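PDB 1OMH: trwC protein from Escherichia coli, which recognises, and as a conjugative relaxase nicks, the plasmid's origin-of-transfer DNA through its N-terminal relaxase domain, the part present here. Local coordinates for residues 124-128 with 179-185. Residues are numbered along the deposited sequence.
With nucleotides of chain A.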
# COMPACT_ATOMS: atom_id res chain seq x y z
N ARG B 124 2.34 -5.72 15.86
CA ARG B 124 0.97 -5.50 16.30
C ARG B 124 0.02 -6.64 15.92
O ARG B 124 -1.18 -6.58 16.21
CB ARG B 124 0.44 -4.18 15.74
CG ARG B 124 1.12 -2.95 16.33
CD ARG B 124 0.73 -1.67 15.58
NE ARG B 124 1.17 -0.47 16.28
CZ ARG B 124 2.43 -0.07 16.39
NH1 ARG B 124 3.41 -0.77 15.84
NH2 ARG B 124 2.72 1.04 17.06
N ALA B 125 0.55 -7.69 15.30
CA ALA B 125 -0.27 -8.84 14.91
C ALA B 125 -0.84 -9.49 16.16
O ALA B 125 -0.11 -9.75 17.12
CB ALA B 125 0.57 -9.86 14.15
N GLN B 126 -2.14 -9.77 16.14
CA GLN B 126 -2.80 -10.39 17.27
C GLN B 126 -3.84 -11.41 16.85
O GLN B 126 -4.27 -11.44 15.70
CB GLN B 126 -3.50 -9.34 18.13
CG GLN B 126 -2.61 -8.22 18.64
CD GLN B 126 -3.30 -7.39 19.71
OE1 GLN B 126 -4.41 -6.89 19.50
NE2 GLN B 126 -2.64 -7.24 20.86
N ALA B 127 -4.24 -12.24 17.80
CA ALA B 127 -5.25 -13.26 17.56
C ALA B 127 -5.94 -13.51 18.90
O ALA B 127 -5.44 -13.10 19.94
CB ALA B 127 -4.60 -14.54 17.06
N ARG B 128 -7.09 -14.17 18.87
CA ARG B 128 -7.79 -14.46 20.10
C ARG B 128 -7.71 -15.95 20.44
O ARG B 128 -7.35 -16.77 19.60
CB ARG B 128 -9.26 -14.05 19.99
CG ARG B 128 -9.46 -12.56 19.74
CD ARG B 128 -10.31 -12.35 18.51
NE ARG B 128 -11.71 -12.12 18.82
CZ ARG B 128 -12.67 -12.01 17.91
NH1 ARG B 128 -12.39 -12.12 16.62
NH2 ARG B 128 -13.92 -11.76 18.30
N ALA B 179 -7.41 -16.60 12.34
CA ALA B 179 -7.64 -15.34 11.66
C ALA B 179 -6.96 -14.24 12.46
O ALA B 179 -6.81 -14.35 13.69
CB ALA B 179 -9.12 -15.06 11.55
N LEU B 180 -6.52 -13.19 11.78
CA LEU B 180 -5.85 -12.09 12.45
C LEU B 180 -6.86 -11.12 13.06
O LEU B 180 -7.88 -10.80 12.44
CB LEU B 180 -4.97 -11.34 11.44
CG LEU B 180 -4.30 -10.03 11.85
CD1 LEU B 180 -3.06 -10.32 12.70
CD2 LEU B 180 -3.91 -9.24 10.59
N LYS B 181 -6.62 -10.69 14.29
CA LYS B 181 -7.48 -9.67 14.88
C LYS B 181 -6.71 -8.44 14.42
O LYS B 181 -5.69 -8.09 15.00
CB LYS B 181 -7.50 -9.75 16.41
CG LYS B 181 -8.37 -8.64 17.04
CD LYS B 181 -8.59 -8.84 18.52
CE LYS B 181 -9.51 -7.76 19.06
NZ LYS B 181 -10.78 -7.69 18.28
N ASN B 182 -7.19 -7.80 13.35
CA ASN B 182 -6.51 -6.66 12.74
C ASN B 182 -6.61 -5.31 13.45
O ASN B 182 -5.98 -4.34 13.03
CB ASN B 182 -6.99 -6.47 11.29
CG ASN B 182 -8.45 -6.03 11.21
OD1 ASN B 182 -8.96 -5.33 12.08
ND2 ASN B 182 -9.13 -6.43 10.13
N ASP B 183 -7.39 -5.27 14.52
CA ASP B 183 -7.61 -4.04 15.28
C ASP B 183 -6.39 -3.14 15.43
O ASP B 183 -6.39 -2.00 14.97
CB ASP B 183 -8.16 -4.37 16.67
CG ASP B 183 -9.55 -4.96 16.61
OD1 ASP B 183 -9.87 -5.62 15.58
OD2 ASP B 183 -10.31 -4.79 17.58
N GLU B 184 -5.36 -3.66 16.09
CA GLU B 184 -4.15 -2.88 16.33
C GLU B 184 -3.52 -2.32 15.06
O GLU B 184 -3.04 -1.19 15.06
CB GLU B 184 -3.13 -3.72 17.09
CG GLU B 184 -3.43 -3.90 18.58
CD GLU B 184 -3.34 -2.60 19.36
OE1 GLU B 184 -4.39 -1.95 19.57
OE2 GLU B 184 -2.22 -2.23 19.77
N ILE B 185 -3.50 -3.11 14.00
CA ILE B 185 -2.91 -2.64 12.75
C ILE B 185 -3.79 -1.58 12.08
O ILE B 185 -3.32 -0.48 11.78
CB ILE B 185 -2.66 -3.81 11.78
CG1 ILE B 185 -1.63 -4.76 12.41
CG2 ILE B 185 -2.14 -3.28 10.42
CD1 ILE B 185 -1.43 -6.05 11.66
P DT A 14 -10.36 -17.68 14.34
OP1 DT A 14 -9.51 -18.03 13.17
OP2 DT A 14 -9.76 -16.94 15.48
O5' DT A 14 -11.66 -16.92 13.81
C5' DT A 14 -12.27 -17.32 12.58
C4' DT A 14 -13.51 -16.51 12.26
O4' DT A 14 -14.54 -16.75 13.25
C3' DT A 14 -13.32 -14.99 12.23
O3' DT A 14 -13.22 -14.57 10.86
C2' DT A 14 -14.68 -14.46 12.65
C1' DT A 14 -15.34 -15.59 13.43
N1 DT A 14 -15.56 -15.36 14.88
C2 DT A 14 -16.83 -15.01 15.29
O2 DT A 14 -17.76 -14.85 14.52
N3 DT A 14 -16.98 -14.86 16.64
C4 DT A 14 -16.01 -15.02 17.61
O4 DT A 14 -16.30 -14.86 18.80
C5 DT A 14 -14.70 -15.37 17.12
C7 DT A 14 -13.58 -15.55 18.09
C6 DT A 14 -14.54 -15.52 15.79
P DG A 17 -20.01 -3.35 10.36
OP1 DG A 17 -21.37 -2.77 10.45
OP2 DG A 17 -19.37 -3.49 9.03
O5' DG A 17 -19.04 -2.48 11.28
C5' DG A 17 -19.53 -1.81 12.44
C4' DG A 17 -18.36 -1.32 13.27
O4' DG A 17 -17.52 -2.45 13.56
C3' DG A 17 -17.46 -0.32 12.54
O3' DG A 17 -17.65 0.94 13.20
C2' DG A 17 -16.07 -0.66 13.05
C1' DG A 17 -16.17 -2.05 13.59
N9 DG A 17 -15.33 -3.09 13.02
C8 DG A 17 -15.43 -3.77 11.83
N7 DG A 17 -14.54 -4.72 11.72
C5 DG A 17 -13.80 -4.63 12.89
C6 DG A 17 -12.70 -5.40 13.36
O6 DG A 17 -12.13 -6.35 12.81
N1 DG A 17 -12.27 -4.95 14.61
C2 DG A 17 -12.82 -3.90 15.31
N2 DG A 17 -12.27 -3.61 16.50
N3 DG A 17 -13.84 -3.20 14.89
C4 DG A 17 -14.27 -3.61 13.68
P DT A 18 -16.80 2.24 12.76
OP1 DT A 18 -17.16 3.28 13.76
OP2 DT A 18 -17.06 2.49 11.32
O5' DT A 18 -15.26 1.84 12.94
C5' DT A 18 -14.60 1.96 14.21
C4' DT A 18 -13.18 1.41 14.16
O4' DT A 18 -13.17 0.05 13.66
C3' DT A 18 -12.25 2.21 13.23
O3' DT A 18 -11.28 2.80 14.12
C2' DT A 18 -11.30 1.17 12.67
C1' DT A 18 -11.94 -0.16 13.02
N1 DT A 18 -11.95 -1.33 12.13
C2 DT A 18 -11.06 -2.32 12.48
O2 DT A 18 -10.34 -2.26 13.47
N3 DT A 18 -11.02 -3.39 11.63
C4 DT A 18 -11.78 -3.58 10.49
O4 DT A 18 -11.63 -4.60 9.83
C5 DT A 18 -12.71 -2.51 10.19
C7 DT A 18 -13.58 -2.63 8.97
C6 DT A 18 -12.75 -1.44 11.01
O HOH W 1 -3.58 -6.17 14.76
O HOH W 2 -5.59 -6.26 17.14
O HOH W 3 -7.78 -15.09 16.09
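A loop that reads DNA can be held against a β-hairpin by very few direct bonds, as the relaxase domain of TrwC illustrates. Segment 124-128 leads into strand 126-131, which pairs with strand 134-139 in a two-stranded antiparallel hairpin, and 179-185 runs along it into a short helix. One direct hydrogen bond, nearly straight, joins the two backbones: K181 N to Q126 O, 2.8 Å.

Water supplies further polar links. One molecule joins R124 O, K181 O and I185 N; a second joins Q126 OE1, K181 O and E184 N, while Q126 NE2 bonds to T139 OG1 across the hairpin. A third connects R128 N and A179 O to OP2 of DT14 of the DNA chain.

Van der Waals contacts add to these: L180 CD1 lies 3.9 Å from A125 CB, and the alkyl parts of R128 and K181 touch, their charges directed to different partners, a guanine base for R128 and D183 for K181.

Next to this contact, N182 exchanges two hydrogen bonds with the DT18 base, while the D183 carboxylate, salt-bridged to K181, reads the Watson–Crick edge of DG17: OD1 accepts from N1 at 2.7 Å and OD2 from N2 at 2.5 Å.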